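Local coordinates for protein anaerobically-induced outer membrane porin OprE (Pseudomonas aeruginosa, PDB 4FRX) that probably forms a beta-barrel channel of the OprD porin family that lets small solutes pass across the bacterial outer membrane, at residues F246-D251 against D309-N314; L325-Q330 against E339-V344. One frame throughout, in Å; residues are numbered along the deposited sequence.

Contact 1 (F246-D251 against D309-N314); sequences FDSSSD and DFPFLN
The ring of F310 is presented edge-on to the ring of F246, a T-shaped pair with centroids 4.8 Å apart and planes inclined at 71°. F310 supplies the edge through CE1 and CZ. Its CZ lies over the middle of the F246 face, 3.7 Å above that plane, while the closest atoms are CE1 of F310 and CG of F246, at 3.5 Å. The first torsion of F310 explains the reach: CG stands anti to the backbone N and beside the carbonyl carbon (chi1 175°), which directs the ring toward F246. F246 belongs to strand 237-250 of the barrel wall, whereas F310 lies in the long loop between strands 295-305 and 340-349; the pair thus shows how a porin loop can be packed against the inner face of a beta-barrel. Two residues further along the strand, S248 points to the same side as F246 and meets P311. CB of S248 sits 3.5 Å from CG of the proline, a rather tight carbon contact, and its OG lies 3.4 Å from both CG and CD of P311. That hydroxyl finds its polar partner outside the two segments, in the NE2 of Q223 on the adjacent strand 221-234. The same NE2 bonds to the carbonyl O of P311, so one amide nitrogen joins wall and loop beside the apolar contact.

Contact 2 (L325-Q330 against E339-V344); sequences LITDVQ and ERTWQV
Q343 and T341 of barrel strand 340-349 face I326 and T327, the two central residues of a type I beta turn running from L325 to D328. The turn is closed by a backbone bond from D328 N to L325 O, 3.0 Å long, and belongs to the long loop that precedes the strand, so the contact holds a loop of this OprD-family beta-barrel against its own wall. Q343 makes the polar link. Its CG is tucked between the backbone N and the carbonyl carbon (chi1 66°), and the chain then runs extended to the amide, whose NE2 gives a hydrogen to I326 O at 3.0 Å with an N-H...O angle of 166°. On the amide side the bond is well placed, since the acceptor lies almost in the amide plane; on the carbonyl side it is not, for the donor stands above the C=O plane, 73° out of it. Outside the segments, R345 donates from NE to OE1 of Q343, which helps to fix how the amide is turned. The aliphatic part of I326 lies across the same amide, with CG1 3.6 Å from NE2. T327 works with two branches: OG1 bonds to K333 O and to Q302 NE2, while CG2, anti to the carbonyl carbon, is directed at the strand. There the two threonines meet methyl to methyl, CG2 of T327 lying 3.7 Å from CG2 of T341.

Following the chain from the N terminus, strand 237-250 comes first and contributes 246-251; strands 280-292 and 295-305 follow before the loop bearing 309-314 returns to it, so contact 1 closes a connection with 57 residues between its segments. Contact 2 opens only afterwards, at 325-330, and closes a short one of eight residues at 339-344. The two are therefore in series, neither nested nor crossed. Both draw on the loop between strands 295-305 and 340-349, tying it to separate strands of the barrel wall. Their centres are about 17 Å apart, yet they touch: L325 CD1 lies 3.6 Å from F310 CD2.

Contact 1 (F246-D251 against D309-N314)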
ATOM      1  N   PHE A 246      -4.724  12.291   9.838  1.00  7.07           N
ATOM      2  CA  PHE A 246      -4.941  12.702   8.446  1.00  4.46           C
ATOM      3  C   PHE A 246      -6.084  13.708   8.397  1.00 10.32           C
ATOM      4  O   PHE A 246      -7.112  13.501   9.030  1.00 10.03           O
ATOM      5  CB  PHE A 246      -5.397  11.524   7.577  1.00 11.02           C
ATOM      6  CG  PHE A 246      -4.317  10.545   7.183  1.00 12.48           C
ATOM      7  CD1 PHE A 246      -3.589  10.722   6.009  1.00 10.41           C
ATOM      8  CD2 PHE A 246      -4.116   9.386   7.914  1.00 14.66           C
ATOM      9  CE1 PHE A 246      -2.634   9.786   5.607  1.00  8.24           C
ATOM     10  CE2 PHE A 246      -3.162   8.450   7.520  1.00  8.08           C
ATOM     11  CZ  PHE A 246      -2.427   8.652   6.354  1.00  4.21           C
ATOM     12  N   ASP A 247      -5.941  14.785   7.632  1.00  9.65           N
ATOM     13  CA  ASP A 247      -7.099  15.628   7.349  1.00  4.79           C
ATOM     14  C   ASP A 247      -7.291  15.607   5.839  1.00  6.16           C
ATOM     15  O   ASP A 247      -6.393  15.994   5.101  1.00  7.33           O
ATOM     16  CB  ASP A 247      -6.863  17.061   7.789  1.00  6.58           C
ATOM     17  CG  ASP A 247      -8.058  17.949   7.517  1.00 18.57           C
ATOM     18  OD1 ASP A 247      -9.007  17.903   8.314  1.00 20.92           O
ATOM     19  OD2 ASP A 247      -8.060  18.664   6.492  1.00 22.28           O
ATOM     20  N   SER A 248      -8.458  15.162   5.383  1.00  6.05           N
ATOM     21  CA  SER A 248      -8.728  15.078   3.949  1.00  8.93           C
ATOM     22  C   SER A 248      -9.924  15.960   3.602  1.00 11.36           C
ATOM     23  O   SER A 248     -10.983  15.869   4.234  1.00 12.68           O
ATOM     24  CB  SER A 248      -9.049  13.652   3.548  1.00  7.68           C
ATOM     25  OG  SER A 248      -8.026  12.741   3.914  1.00 12.00           O
ATOM     26  N   SER A 249      -9.764  16.812   2.600  1.00  9.74           N
ATOM     27  CA  SER A 249     -10.850  17.700   2.202  1.00 10.92           C
ATOM     28  C   SER A 249     -10.946  17.768   0.694  1.00 14.13           C
ATOM     29  O   SER A 249     -10.060  17.270  -0.003  1.00 14.30           O
ATOM     30  CB  SER A 249     -10.635  19.099   2.784  1.00 19.92           C
ATOM     31  OG  SER A 249      -9.399  19.638   2.359  1.00 20.49           O
ATOM     32  N   SER A 250     -12.010  18.388   0.190  1.00  9.83           N
ATOM     33  CA  SER A 250     -12.256  18.419  -1.245  1.00 10.46           C
ATOM     34  C   SER A 250     -11.319  19.345  -2.011  1.00 12.21           C
ATOM     35  O   SER A 250     -10.808  20.324  -1.468  1.00 15.46           O
ATOM     36  CB  SER A 250     -13.698  18.818  -1.522  1.00 13.38           C
ATOM     37  OG  SER A 250     -13.976  20.107  -1.000  1.00 16.65           O
ATOM     38  N   ASP A 251     -11.113  19.018  -3.281  1.00  9.86           N
ATOM     39  CA  ASP A 251     -10.307  19.834  -4.181  1.00 15.24           C
ATOM     40  C   ASP A 251     -11.033  19.912  -5.511  1.00 16.34           C
ATOM     41  O   ASP A 251     -11.637  18.932  -5.944  1.00  8.59           O
ATOM     42  CB  ASP A 251      -8.924  19.208  -4.393  1.00 15.44           C
ATOM     43  CG  ASP A 251      -8.082  19.979  -5.410  1.00 23.40           C
ATOM     44  OD1 ASP A 251      -7.394  20.936  -5.001  1.00 30.28           O
ATOM     45  OD2 ASP A 251      -8.109  19.641  -6.616  1.00 24.11           O
ATOM     46  N   ASP A 309     -15.616   8.458   3.293  1.00 14.78           N
ATOM     47  CA  ASP A 309     -14.604   7.450   3.600  1.00 11.26           C
ATOM     48  C   ASP A 309     -13.235   8.103   3.584  1.00  9.23           C
ATOM     49  O   ASP A 309     -13.046   9.214   3.075  1.00 10.82           O
ATOM     50  CB  ASP A 309     -14.596   6.325   2.560  1.00  8.36           C
ATOM     51  CG  ASP A 309     -15.886   5.515   2.531  1.00 12.76           C
ATOM     52  OD1 ASP A 309     -16.808   5.729   3.357  1.00  9.56           O
ATOM     53  OD2 ASP A 309     -15.960   4.637   1.655  1.00 10.93           O
ATOM     54  N   PHE A 310     -12.266   7.419   4.157  1.00 12.48           N
ATOM     55  CA  PHE A 310     -10.901   7.883   4.054  1.00 10.29           C
ATOM     56  C   PHE A 310     -10.442   7.750   2.602  1.00 10.76           C
ATOM     57  O   PHE A 310     -10.524   6.662   2.045  1.00  7.58           O
ATOM     58  CB  PHE A 310     -10.013   7.014   4.920  1.00  6.48           C
ATOM     59  CG  PHE A 310      -8.557   7.343   4.785  1.00  3.57           C
ATOM     60  CD1 PHE A 310      -8.035   8.487   5.372  1.00  9.76           C
ATOM     61  CD2 PHE A 310      -7.705   6.498   4.078  1.00  7.37           C
ATOM     62  CE1 PHE A 310      -6.685   8.792   5.264  1.00  5.04           C
ATOM     63  CE2 PHE A 310      -6.363   6.787   3.962  1.00  5.08           C
ATOM     64  CZ  PHE A 310      -5.847   7.943   4.561  1.00 10.00           C
ATOM     65  N   PRO A 311      -9.969   8.850   1.979  1.00  5.28           N
ATOM     66  CA  PRO A 311      -9.577   8.775   0.563  1.00 12.81           C
ATOM     67  C   PRO A 311      -8.118   8.352   0.332  1.00 13.03           C
ATOM     68  O   PRO A 311      -7.203   8.749   1.065  1.00  9.71           O
ATOM     69  CB  PRO A 311      -9.788  10.215   0.075  1.00 12.34           C
ATOM     70  CG  PRO A 311      -9.387  11.044   1.278  1.00  7.39           C
ATOM     71  CD  PRO A 311      -9.895  10.230   2.492  1.00  7.62           C
ATOM     72  N   PHE A 312      -7.916   7.550  -0.711  1.00  6.66           N
ATOM     73  CA  PHE A 312      -6.598   7.074  -1.128  1.00  6.91           C
ATOM     74  C   PHE A 312      -6.699   6.607  -2.588  1.00 10.32           C
ATOM     75  O   PHE A 312      -7.789   6.239  -3.060  1.00  7.47           O
ATOM     76  CB  PHE A 312      -6.099   5.935  -0.229  1.00  6.16           C
ATOM     77  CG  PHE A 312      -7.060   4.787  -0.110  1.00 11.52           C
ATOM     78  CD1 PHE A 312      -8.139   4.853   0.765  1.00 10.49           C
ATOM     79  CD2 PHE A 312      -6.890   3.642  -0.872  1.00 14.27           C
ATOM     80  CE1 PHE A 312      -9.037   3.794   0.879  1.00 10.44           C
ATOM     81  CE2 PHE A 312      -7.783   2.570  -0.764  1.00 15.04           C
ATOM     82  CZ  PHE A 312      -8.850   2.646   0.120  1.00 14.51           C
ATOM     83  N   LEU A 313      -5.567   6.604  -3.287  1.00 12.12           N
ATOM     84  CA  LEU A 313      -5.545   6.266  -4.713  1.00  8.43           C
ATOM     85  C   LEU A 313      -5.994   4.821  -4.922  1.00  9.02           C
ATOM     86  O   LEU A 313      -5.454   3.909  -4.318  1.00 13.62           O
ATOM     87  CB  LEU A 313      -4.148   6.466  -5.288  1.00  6.71           C
ATOM     88  CG  LEU A 313      -3.594   7.888  -5.194  1.00 11.40           C
ATOM     89  CD1 LEU A 313      -2.258   7.986  -5.912  1.00 17.32           C
ATOM     90  CD2 LEU A 313      -4.603   8.935  -5.719  1.00 12.87           C
ATOM     91  N   ASN A 314      -6.985   4.627  -5.784  1.00 10.55           N
ATOM     92  CA  ASN A 314      -7.667   3.334  -5.873  1.00 11.57           C
ATOM     93  C   ASN A 314      -8.415   3.241  -7.188  1.00 13.73           C
ATOM     94  O   ASN A 314      -9.495   3.821  -7.326  1.00 14.33           O
ATOM     95  CB  ASN A 314      -8.665   3.233  -4.705  1.00 14.83           C
ATOM     96  CG  ASN A 314      -9.307   1.865  -4.581  1.00 18.59           C
ATOM     97  OD1 ASN A 314      -9.036   0.962  -5.371  1.00 20.19           O
ATOM     98  ND2 ASN A 314     -10.161   1.704  -3.569  1.00 23.18           N
TER

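Contact 2 (L325-Q330 against E339-V344)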
ATOM      1  N   LEU A 325      -3.286   3.292   6.794  1.00  8.57           N
ATOM      2  CA  LEU A 325      -4.036   3.206   8.037  1.00  7.62           C
ATOM      3  C   LEU A 325      -3.584   1.955   8.786  1.00  7.90           C
ATOM      4  O   LEU A 325      -3.283   0.923   8.165  1.00 10.00           O
ATOM      5  CB  LEU A 325      -5.547   3.100   7.733  1.00  9.32           C
ATOM      6  CG  LEU A 325      -6.223   4.262   6.982  1.00 10.55           C
ATOM      7  CD1 LEU A 325      -7.692   3.953   6.640  1.00  9.87           C
ATOM      8  CD2 LEU A 325      -6.120   5.587   7.759  1.00 11.90           C
ATOM      9  N   ILE A 326      -3.587   2.022  10.118  1.00 10.03           N
ATOM     10  CA  ILE A 326      -3.269   0.854  10.940  1.00  9.97           C
ATOM     11  C   ILE A 326      -4.254  -0.293  10.775  1.00 11.50           C
ATOM     12  O   ILE A 326      -4.004  -1.418  11.247  1.00 10.23           O
ATOM     13  CB  ILE A 326      -3.101   1.203  12.447  1.00 11.60           C
ATOM     14  CG1 ILE A 326      -4.386   1.793  13.035  1.00  8.46           C
ATOM     15  CG2 ILE A 326      -1.907   2.139  12.645  1.00 13.01           C
ATOM     16  CD1 ILE A 326      -4.333   1.957  14.569  1.00 11.67           C
ATOM     17  N   THR A 327      -5.349  -0.005  10.080  1.00  9.82           N
ATOM     18  CA  THR A 327      -6.414  -0.966   9.832  1.00  9.77           C
ATOM     19  C   THR A 327      -6.402  -1.519   8.399  1.00 11.98           C
ATOM     20  O   THR A 327      -7.312  -2.241   8.010  1.00 14.09           O
ATOM     21  CB  THR A 327      -7.792  -0.336  10.099  1.00  7.86           C
ATOM     22  OG1 THR A 327      -7.975   0.801   9.237  1.00  8.96           O
ATOM     23  CG2 THR A 327      -7.917   0.100  11.562  1.00  7.00           C
ATOM     24  N   ASP A 328      -5.378  -1.195   7.612  1.00 10.98           N
ATOM     25  CA  ASP A 328      -5.299  -1.743   6.259  1.00 10.13           C
ATOM     26  C   ASP A 328      -4.735  -3.146   6.391  1.00  9.94           C
ATOM     27  O   ASP A 328      -3.541  -3.318   6.593  1.00 13.18           O
ATOM     28  CB  ASP A 328      -4.427  -0.883   5.336  1.00 14.69           C
ATOM     29  CG  ASP A 328      -4.455  -1.364   3.875  1.00 23.69           C
ATOM     30  OD1 ASP A 328      -4.133  -2.540   3.607  1.00 22.13           O
ATOM     31  OD2 ASP A 328      -4.790  -0.557   2.982  1.00 22.05           O
ATOM     32  N   VAL A 329      -5.611  -4.139   6.273  1.00 11.12           N
ATOM     33  CA  VAL A 329      -5.271  -5.531   6.557  1.00  9.31           C
ATOM     34  C   VAL A 329      -5.573  -6.407   5.336  1.00 18.62           C
ATOM     35  O   VAL A 329      -5.650  -5.905   4.219  1.00 14.13           O
ATOM     36  CB  VAL A 329      -5.977  -6.039   7.840  1.00  8.61           C
ATOM     37  CG1 VAL A 329      -5.432  -5.295   9.063  1.00  9.71           C
ATOM     38  CG2 VAL A 329      -7.485  -5.809   7.755  1.00 12.15           C
ATOM     39  N   GLN A 330      -5.718  -7.713   5.534  1.00 12.58           N
ATOM     40  CA  GLN A 330      -5.690  -8.619   4.389  1.00 14.20           C
ATOM     41  C   GLN A 330      -6.912  -8.458   3.498  1.00 10.66           C
ATOM     42  O   GLN A 330      -6.804  -8.467   2.272  1.00 15.19           O
ATOM     43  CB  GLN A 330      -5.516 -10.082   4.837  1.00 12.85           C
ATOM     44  CG  GLN A 330      -5.447 -11.058   3.678  1.00  9.98           C
ATOM     45  CD  GLN A 330      -5.222 -12.493   4.120  1.00 16.00           C
ATOM     46  OE1 GLN A 330      -4.758 -12.746   5.235  1.00 13.61           O
ATOM     47  NE2 GLN A 330      -5.549 -13.446   3.237  1.00 14.59           N
ATOM     48  N   GLU A 339     -16.406   5.244  10.929  1.00  8.78           N
ATOM     49  CA  GLU A 339     -16.003   3.999  11.573  1.00  6.30           C
ATOM     50  C   GLU A 339     -14.924   4.194  12.658  1.00  7.01           C
ATOM     51  O   GLU A 339     -13.902   4.829  12.424  1.00  6.29           O
ATOM     52  CB  GLU A 339     -15.524   3.012  10.508  1.00 12.92           C
ATOM     53  CG  GLU A 339     -15.342   1.583  11.000  1.00 11.02           C
ATOM     54  CD  GLU A 339     -15.115   0.597   9.864  1.00 10.77           C
ATOM     55  OE1 GLU A 339     -14.902   1.024   8.698  1.00  9.02           O
ATOM     56  OE2 GLU A 339     -15.160  -0.624  10.140  1.00 11.76           O
ATOM     57  N   ARG A 340     -15.173   3.644  13.843  1.00 10.23           N
ATOM     58  CA  ARG A 340     -14.157   3.562  14.880  1.00 12.90           C
ATOM     59  C   ARG A 340     -13.737   2.115  14.963  1.00  7.97           C
ATOM     60  O   ARG A 340     -14.586   1.238  14.975  1.00 10.82           O
ATOM     61  CB  ARG A 340     -14.733   3.975  16.239  1.00 12.75           C
ATOM     62  CG  ARG A 340     -15.026   5.452  16.395  1.00 13.24           C
ATOM     63  CD  ARG A 340     -16.487   5.798  16.164  1.00 15.89           C
ATOM     64  NE  ARG A 340     -16.724   7.191  16.552  1.00 16.21           N
ATOM     65  CZ  ARG A 340     -16.419   8.229  15.781  1.00 21.60           C
ATOM     66  NH1 ARG A 340     -16.638   9.461  16.213  1.00 23.39           N
ATOM     67  NH2 ARG A 340     -15.887   8.032  14.576  1.00 21.12           N
ATOM     68  N   THR A 341     -12.428   1.868  15.069  1.00 10.18           N
ATOM     69  CA  THR A 341     -11.906   0.512  15.023  1.00  8.48           C
ATOM     70  C   THR A 341     -10.880   0.290  16.128  1.00  4.37           C
ATOM     71  O   THR A 341      -9.934   1.049  16.246  1.00  8.57           O
ATOM     72  CB  THR A 341     -11.241   0.230  13.655  1.00  8.54           C
ATOM     73  OG1 THR A 341     -12.178   0.502  12.603  1.00 13.81           O
ATOM     74  CG2 THR A 341     -10.801  -1.219  13.544  1.00  8.13           C
ATOM     75  N   TRP A 342     -11.080  -0.740  16.945  1.00  7.15           N
ATOM     76  CA  TRP A 342     -10.032  -1.170  17.859  1.00  9.69           C
ATOM     77  C   TRP A 342      -9.359  -2.438  17.333  1.00  4.89           C
ATOM     78  O   TRP A 342      -9.941  -3.180  16.546  1.00  5.78           O
ATOM     79  CB  TRP A 342     -10.563  -1.370  19.285  1.00  9.49           C
ATOM     80  CG  TRP A 342     -11.582  -2.458  19.475  1.00 12.81           C
ATOM     81  CD1 TRP A 342     -12.941  -2.310  19.475  1.00 14.74           C
ATOM     82  CD2 TRP A 342     -11.334  -3.844  19.759  1.00 12.17           C
ATOM     83  NE1 TRP A 342     -13.553  -3.517  19.720  1.00 12.24           N
ATOM     84  CE2 TRP A 342     -12.591  -4.478  19.890  1.00 14.02           C
ATOM     85  CE3 TRP A 342     -10.175  -4.623  19.881  1.00 11.41           C
ATOM     86  CZ2 TRP A 342     -12.722  -5.841  20.158  1.00 15.69           C
ATOM     87  CZ3 TRP A 342     -10.313  -5.992  20.148  1.00 16.15           C
ATOM     88  CH2 TRP A 342     -11.574  -6.577  20.284  1.00 19.02           C
ATOM     89  N   GLN A 343      -8.126  -2.668  17.743  1.00 10.94           N
ATOM     90  CA  GLN A 343      -7.420  -3.844  17.271  1.00 10.67           C
ATOM     91  C   GLN A 343      -6.428  -4.334  18.303  1.00 10.45           C
ATOM     92  O   GLN A 343      -5.912  -3.557  19.109  1.00  8.43           O
ATOM     93  CB  GLN A 343      -6.696  -3.551  15.957  1.00  7.00           C
ATOM     94  CG  GLN A 343      -5.565  -2.531  16.095  1.00  8.34           C
ATOM     95  CD  GLN A 343      -4.841  -2.313  14.790  1.00  9.41           C
ATOM     96  OE1 GLN A 343      -3.771  -2.872  14.554  1.00 13.37           O
ATOM     97  NE2 GLN A 343      -5.425  -1.497  13.931  1.00  7.36           N
ATOM     98  N   VAL A 344      -6.185  -5.635  18.277  1.00  9.36           N
ATOM     99  CA  VAL A 344      -5.138  -6.235  19.082  1.00 12.64           C
ATOM    100  C   VAL A 344      -4.253  -7.080  18.190  1.00 10.09           C
ATOM    101  O   VAL A 344      -4.731  -7.715  17.243  1.00 10.80           O
ATOM    102  CB  VAL A 344      -5.711  -7.071  20.251  1.00 10.88           C
ATOM    103  CG1 VAL A 344      -6.467  -6.162  21.202  1.00 12.35           C
ATOM    104  CG2 VAL A 344      -6.615  -8.172  19.738  1.00 17.74           C
TER